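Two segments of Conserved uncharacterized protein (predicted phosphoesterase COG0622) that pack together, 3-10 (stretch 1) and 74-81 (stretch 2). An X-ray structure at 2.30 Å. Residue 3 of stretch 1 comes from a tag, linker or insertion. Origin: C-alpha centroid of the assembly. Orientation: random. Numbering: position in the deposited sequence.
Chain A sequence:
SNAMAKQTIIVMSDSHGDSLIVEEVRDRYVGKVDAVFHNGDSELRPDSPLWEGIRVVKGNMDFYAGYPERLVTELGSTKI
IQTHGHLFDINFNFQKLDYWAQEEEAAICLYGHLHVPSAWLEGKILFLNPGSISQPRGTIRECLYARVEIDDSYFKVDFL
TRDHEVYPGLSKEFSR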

# COMPACT_ATOMS: atom_id res chain seq x y z
N ALA A 3 -3.86 -13.16 22.50
CA ALA A 3 -3.19 -13.06 21.17
C ALA A 3 -4.19 -12.59 20.10
O ALA A 3 -5.25 -13.20 19.95
CB ALA A 3 -2.59 -14.40 20.77
N MSE A 4 -3.85 -11.52 19.37
CA MSE A 4 -4.76 -10.93 18.37
C MSE A 4 -5.00 -11.93 17.26
O MSE A 4 -4.16 -12.79 17.03
CB MSE A 4 -4.18 -9.65 17.77
CG MSE A 4 -3.00 -9.89 16.84
SE MSE A 4 -2.28 -8.30 16.03
CE MSE A 4 -3.30 -8.41 14.37
N ALA A 5 -6.14 -11.81 16.57
CA ALA A 5 -6.41 -12.68 15.43
C ALA A 5 -5.62 -12.12 14.26
O ALA A 5 -5.42 -10.91 14.16
CB ALA A 5 -7.92 -12.76 15.11
N LYS A 6 -5.16 -13.02 13.39
CA LYS A 6 -4.32 -12.65 12.27
C LYS A 6 -5.12 -11.79 11.31
O LYS A 6 -6.31 -12.00 11.12
CB LYS A 6 -3.77 -13.90 11.58
CG LYS A 6 -2.82 -13.60 10.43
CD LYS A 6 -1.99 -14.82 10.03
CE LYS A 6 -1.94 -14.98 8.49
NZ LYS A 6 -2.88 -16.04 7.95
N GLN A 7 -4.45 -10.79 10.74
CA GLN A 7 -5.03 -9.91 9.75
C GLN A 7 -4.26 -10.08 8.45
O GLN A 7 -3.10 -10.51 8.45
CB GLN A 7 -4.95 -8.46 10.19
CG GLN A 7 -5.69 -8.15 11.49
CD GLN A 7 -5.29 -6.80 12.05
OE1 GLN A 7 -4.18 -6.32 11.82
NE2 GLN A 7 -6.19 -6.19 12.78
N THR A 8 -4.94 -9.79 7.35
CA THR A 8 -4.36 -9.77 6.03
C THR A 8 -4.82 -8.48 5.36
O THR A 8 -6.01 -8.16 5.38
CB THR A 8 -4.79 -10.98 5.19
OG1 THR A 8 -4.37 -12.18 5.84
CG2 THR A 8 -4.19 -10.90 3.76
N ILE A 9 -3.87 -7.73 4.82
CA ILE A 9 -4.22 -6.56 4.03
C ILE A 9 -3.60 -6.72 2.64
O ILE A 9 -2.59 -7.42 2.46
CB ILE A 9 -3.80 -5.21 4.73
CG1 ILE A 9 -2.26 -5.09 4.85
CG2 ILE A 9 -4.54 -5.04 6.11
CD1 ILE A 9 -1.79 -3.71 5.25
N ILE A 10 -4.28 -6.12 1.68
CA ILE A 10 -3.87 -6.06 0.27
C ILE A 10 -3.62 -4.60 -0.06
O ILE A 10 -4.48 -3.73 0.23
CB ILE A 10 -4.94 -6.69 -0.71
CG1 ILE A 10 -5.13 -8.20 -0.42
CG2 ILE A 10 -4.50 -6.49 -2.20
CD1 ILE A 10 -3.80 -9.10 -0.67
N GLU A 74 -7.57 2.32 11.28
CA GLU A 74 -7.28 1.57 12.48
C GLU A 74 -7.95 0.26 12.32
O GLU A 74 -9.13 0.18 12.12
CB GLU A 74 -7.73 2.29 13.73
CG GLU A 74 -7.49 3.76 13.67
CD GLU A 74 -6.80 4.32 14.87
OE1 GLU A 74 -6.64 5.54 14.92
OE2 GLU A 74 -6.41 3.57 15.77
N LEU A 75 -7.15 -0.78 12.36
CA LEU A 75 -7.64 -2.09 12.07
C LEU A 75 -7.39 -2.87 13.32
O LEU A 75 -6.26 -3.24 13.60
CB LEU A 75 -6.86 -2.66 10.90
CG LEU A 75 -7.57 -3.39 9.80
CD1 LEU A 75 -8.64 -2.61 9.23
CD2 LEU A 75 -6.61 -3.74 8.76
N GLY A 76 -8.43 -3.08 14.10
CA GLY A 76 -8.28 -3.57 15.44
C GLY A 76 -7.18 -2.83 16.15
O GLY A 76 -7.21 -1.64 16.27
N SER A 77 -6.18 -3.56 16.57
CA SER A 77 -5.04 -3.02 17.30
C SER A 77 -3.92 -2.53 16.38
O SER A 77 -2.88 -2.06 16.86
CB SER A 77 -4.50 -4.08 18.25
OG SER A 77 -3.94 -5.14 17.51
N THR A 78 -4.14 -2.60 15.06
CA THR A 78 -3.17 -2.18 14.05
C THR A 78 -3.51 -0.83 13.42
O THR A 78 -4.46 -0.73 12.66
CB THR A 78 -3.11 -3.22 12.94
OG1 THR A 78 -2.79 -4.48 13.52
CG2 THR A 78 -2.06 -2.83 11.87
N LYS A 79 -2.72 0.19 13.72
CA LYS A 79 -2.86 1.51 13.10
C LYS A 79 -2.00 1.63 11.83
O LYS A 79 -0.75 1.60 11.88
CB LYS A 79 -2.47 2.61 14.07
CG LYS A 79 -2.60 4.02 13.51
CD LYS A 79 -2.39 5.05 14.63
CE LYS A 79 -2.62 6.46 14.15
NZ LYS A 79 -2.59 7.42 15.26
N ILE A 80 -2.69 1.78 10.70
CA ILE A 80 -2.11 1.87 9.41
C ILE A 80 -2.27 3.35 8.99
O ILE A 80 -3.35 3.94 9.15
CB ILE A 80 -2.85 0.90 8.43
CG1 ILE A 80 -2.74 -0.55 8.97
CG2 ILE A 80 -2.33 1.05 6.99
CD1 ILE A 80 -3.62 -1.61 8.29
N ILE A 81 -1.18 3.95 8.51
CA ILE A 81 -1.22 5.26 7.89
C ILE A 81 -0.80 5.06 6.43
O ILE A 81 -0.12 4.11 6.10
CB ILE A 81 -0.39 6.34 8.68
CG1 ILE A 81 1.13 6.16 8.53
CG2 ILE A 81 -0.78 6.34 10.19
CD1 ILE A 81 1.94 7.29 9.24

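A single buried glutamine amide, that of Q7, clasps a tight hairpin by bonding to both of its paired strands. In stretch 2 the chain reverses through a type II' beta turn from L75 to T78, closed by two short backbone hydrogen bonds, L75 N to T78 O and T78 N to L75 O, each 2.7 Å. The carbonyl of L75 therefore serves twice: besides accepting from T78 N, it accepts from NE2 of Q7, with NE2 and L75 O 3.1 Å apart and an N-H...O angle of 157°. At the other end of the same amide, Q7 OE1 accepts a hydrogen bond from T78 OG1 at 2.9 Å. Glutamine suits this place because one planar group carries both a donor and an acceptor, and its extended chi2 (t) carries that group out to the turn. Threonine answers it with a hydroxyl on a short, beta-branched side chain well suited to a strand.

G76 occupies the turn position with phi 46° and psi -121°. Positive phi by itself favours glycine, and an ideal CB here would lie 3.4 Å from Q7 NE2.

Two residues along the strand from Q7, I9 also directs its CB toward stretch 2, while T8 between them points away. I9 supplies the apolar part of the contact: its CG2 lies 3.6 Å from L75 CD2, and its CD1 lies 4.1 Å from I80 CD1. Branched aliphatic side chains fill this buried space without leaving polar groups unsatisfied.

Near the turn, the selenomethionine M4 reaches over with its long, flexible side chain, placing SE 3.9 Å from S77 OG and CE 4.1 Å from T78 OG1. Both are van der Waals contacts; S77 is exposed, whereas T78 is buried. Altogether the stretches bury 273 Å², counting both sides, with Q7 the largest contributor.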